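PDB 2PNW: membrane-bound lytic murein transglycosylase, which probably cleaves the glycosidic bonds between the sugars of the peptidoglycan glycan strands, as in other lytic transglycosylases of the MltA family. Local coordinates for residues R76-F79 and E80-V84. Numbering follows the deposited sequence.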
ATOM      1  N   ARG A  76     -23.430   9.417  -4.599  1.00 24.16           N
ATOM      2  CA  ARG A  76     -23.467   9.779  -3.176  1.00 24.71           C
ATOM      3  C   ARG A  76     -24.706   9.192  -2.500  1.00 24.75           C
ATOM      4  O   ARG A  76     -24.621   8.714  -1.364  1.00 25.00           O
ATOM      5  CB  ARG A  76     -23.435  11.305  -2.972  1.00 23.87           C
ATOM      6  CG  ARG A  76     -22.129  11.969  -3.385  1.00 26.08           C
ATOM      7  CD  ARG A  76     -22.088  13.431  -2.967  1.00 25.82           C
ATOM      8  NE  ARG A  76     -23.169  14.180  -3.606  1.00 29.37           N
ATOM      9  CZ  ARG A  76     -23.059  14.838  -4.759  1.00 31.45           C
ATOM     10  NH1 ARG A  76     -21.905  14.852  -5.428  1.00 31.58           N
ATOM     11  NH2 ARG A  76     -24.111  15.489  -5.246  1.00 32.27           N
ATOM     12  N   GLN A  77     -25.851   9.231  -3.192  1.00 24.36           N
ATOM     13  CA  GLN A  77     -27.113   8.754  -2.620  1.00 24.78           C
ATOM     14  C   GLN A  77     -27.054   7.273  -2.315  1.00 24.11           C
ATOM     15  O   GLN A  77     -27.611   6.816  -1.316  1.00 24.11           O
ATOM     16  CB  GLN A  77     -28.308   9.049  -3.546  1.00 25.34           C
ATOM     17  CG  GLN A  77     -29.667   8.644  -2.935  1.00 29.27           C
ATOM     18  CD  GLN A  77     -30.026   9.463  -1.697  1.00 33.82           C
ATOM     19  OE1 GLN A  77     -30.105  10.688  -1.755  1.00 36.19           O
ATOM     20  NE2 GLN A  77     -30.250   8.785  -0.576  1.00 33.70           N
ATOM     21  N   PHE A  78     -26.383   6.512  -3.173  1.00 22.91           N
ATOM     22  CA  PHE A  78     -26.174   5.109  -2.878  1.00 22.10           C
ATOM     23  C   PHE A  78     -25.614   4.911  -1.463  1.00 21.92           C
ATOM     24  O   PHE A  78     -26.130   4.089  -0.683  1.00 22.53           O
ATOM     25  CB  PHE A  78     -25.207   4.469  -3.880  1.00 21.34           C
ATOM     26  CG  PHE A  78     -24.801   3.079  -3.479  1.00 21.18           C
ATOM     27  CD1 PHE A  78     -25.680   2.015  -3.664  1.00 21.03           C
ATOM     28  CD2 PHE A  78     -23.549   2.840  -2.882  1.00 21.31           C
ATOM     29  CE1 PHE A  78     -25.335   0.706  -3.245  1.00 23.04           C
ATOM     30  CE2 PHE A  78     -23.198   1.563  -2.459  1.00 20.96           C
ATOM     31  CZ  PHE A  78     -24.094   0.484  -2.646  1.00 20.56           C
ATOM     32  N   PHE A  79     -24.551   5.643  -1.142  1.00 21.60           N
ATOM     33  CA  PHE A  79     -23.897   5.499   0.169  1.00 22.18           C
ATOM     34  C   PHE A  79     -24.768   6.001   1.316  1.00 23.21           C
ATOM     35  O   PHE A  79     -24.816   5.375   2.383  1.00 23.25           O
ATOM     36  CB  PHE A  79     -22.503   6.160   0.182  1.00 21.30           C
ATOM     37  CG  PHE A  79     -21.509   5.445  -0.693  1.00 21.30           C
ATOM     38  CD1 PHE A  79     -20.937   4.233  -0.280  1.00 20.63           C
ATOM     39  CD2 PHE A  79     -21.198   5.936  -1.955  1.00 22.11           C
ATOM     40  CE1 PHE A  79     -20.042   3.536  -1.108  1.00 19.69           C
ATOM     41  CE2 PHE A  79     -20.311   5.236  -2.792  1.00 21.43           C
ATOM     42  CZ  PHE A  79     -19.744   4.038  -2.365  1.00 18.76           C
ATOM     43  N   GLU A  80     -25.441   7.130   1.098  1.00 24.10           N
ATOM     44  CA  GLU A  80     -26.376   7.683   2.101  1.00 24.92           C
ATOM     45  C   GLU A  80     -27.496   6.730   2.467  1.00 25.08           C
ATOM     46  O   GLU A  80     -27.868   6.658   3.623  1.00 25.86           O
ATOM     47  CB  GLU A  80     -26.953   9.025   1.635  1.00 25.60           C
ATOM     48  CG  GLU A  80     -25.864  10.042   1.351  1.00 29.03           C
ATOM     49  CD  GLU A  80     -26.375  11.457   1.226  1.00 35.97           C
ATOM     50  OE1 GLU A  80     -27.361  11.793   1.932  1.00 38.78           O
ATOM     51  OE2 GLU A  80     -25.775  12.229   0.432  1.00 35.89           O
ATOM     52  N   THR A  81     -28.000   5.983   1.490  1.00 25.09           N
ATOM     53  CA  THR A  81     -29.061   5.008   1.689  1.00 25.70           C
ATOM     54  C   THR A  81     -28.562   3.721   2.358  1.00 25.86           C
ATOM     55  O   THR A  81     -29.260   3.147   3.206  1.00 25.70           O
ATOM     56  CB  THR A  81     -29.744   4.666   0.336  1.00 25.87           C
ATOM     57  OG1 THR A  81     -30.367   5.834  -0.187  1.00 27.53           O
ATOM     58  CG2 THR A  81     -30.808   3.560   0.476  1.00 27.23           C
ATOM     59  N   ASN A  82     -27.353   3.290   1.999  1.00 24.53           N
ATOM     60  CA  ASN A  82     -26.915   1.922   2.271  1.00 24.40           C
ATOM     61  C   ASN A  82     -25.754   1.775   3.258  1.00 24.25           C
ATOM     62  O   ASN A  82     -25.328   0.654   3.582  1.00 24.10           O
ATOM     63  CB  ASN A  82     -26.601   1.224   0.943  1.00 24.12           C
ATOM     64  CG  ASN A  82     -27.831   1.039   0.092  1.00 26.21           C
ATOM     65  OD1 ASN A  82     -28.819   0.437   0.534  1.00 25.74           O
ATOM     66  ND2 ASN A  82     -27.798   1.573  -1.130  1.00 23.54           N
ATOM     67  N   SER A  83     -25.263   2.904   3.763  1.00 24.22           N
ATOM     68  CA  SER A  83     -24.190   2.872   4.750  1.00 24.46           C
ATOM     69  C   SER A  83     -24.376   3.949   5.820  1.00 24.26           C
ATOM     70  O   SER A  83     -25.148   4.905   5.638  1.00 23.96           O
ATOM     71  CB  SER A  83     -22.831   3.016   4.065  1.00 24.67           C
ATOM     72  OG  SER A  83     -22.651   4.328   3.536  1.00 25.60           O
ATOM     73  N   VAL A  84     -23.664   3.790   6.931  1.00 23.81           N
ATOM     74  CA  VAL A  84     -23.707   4.748   8.036  1.00 24.53           C
ATOM     75  C   VAL A  84     -22.285   5.190   8.365  1.00 24.65           C
ATOM     76  O   VAL A  84     -21.430   4.337   8.603  1.00 23.79           O
ATOM     77  CB  VAL A  84     -24.330   4.108   9.288  1.00 25.10           C
ATOM     78  CG1 VAL A  84     -24.351   5.115  10.460  1.00 25.84           C
ATOM     79  CG2 VAL A  84     -25.731   3.575   8.987  1.00 25.27           C
TER
HETATM   80  O   HOH W   1     -25.489  14.017  -1.880  1.00 34.14           O
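Phe-79 O, near the end of helix 72-82, takes two bonds from Ser-83: one from the hydroxyl, with OG 2.7 Å from Phe-79 O, and one from the backbone N at 2.9 Å. The two donors approach from opposite faces of the carbonyl plane. The hydroxyl comes in well off the C=O direction (123° at the oxygen), and it gets there because a chi1 of 69° turns OG back over the Ser-83 backbone, toward the preceding turn. Two residues earlier in the helix, Gln-77 NE2 donates to Thr-81 OG1 at 3.0 Å. This bond is nearly straight, and the hydroxyl lies almost in the amide plane; a bend at chi2 brings the amide back along the helix surface. Regular helix bonds run beneath, from Glu-80 N to Arg-76 O and from Thr-81 N to Gln-77 O. At Asn-82 the bonds weaken: its N divides between Phe-78 O and Phe-79 O, and its ND2 makes a third weak bond to Phe-78 O, at 3.1 Å. The same ND2 passes 3.3 Å from Phe-78 CD1, with amide and ring planes turned 51° apart, while Asn-82 CB lies farther off, over one face of the ring. On another side of the helix, Arg-76 NE and Glu-80 OE2 stand 5.2 Å apart and are joined by a water that accepts from NE and donates to OE2; Glu-73 pairs with the guanidinium, and Trp-20 NE1 also binds OE2. Phe-78 and Phe-79 turn inward, Phe-78 against Phe-29 and helix 54-66, Phe-79 against Trp-20 and Leu-361. Strand 83-89, where Val-84 pairs with Leu-362, follows the helix directly. Ser-83 thus brings two donors, hydroxyl and amide, to one helix-end carbonyl just as the chain leaves helical geometry.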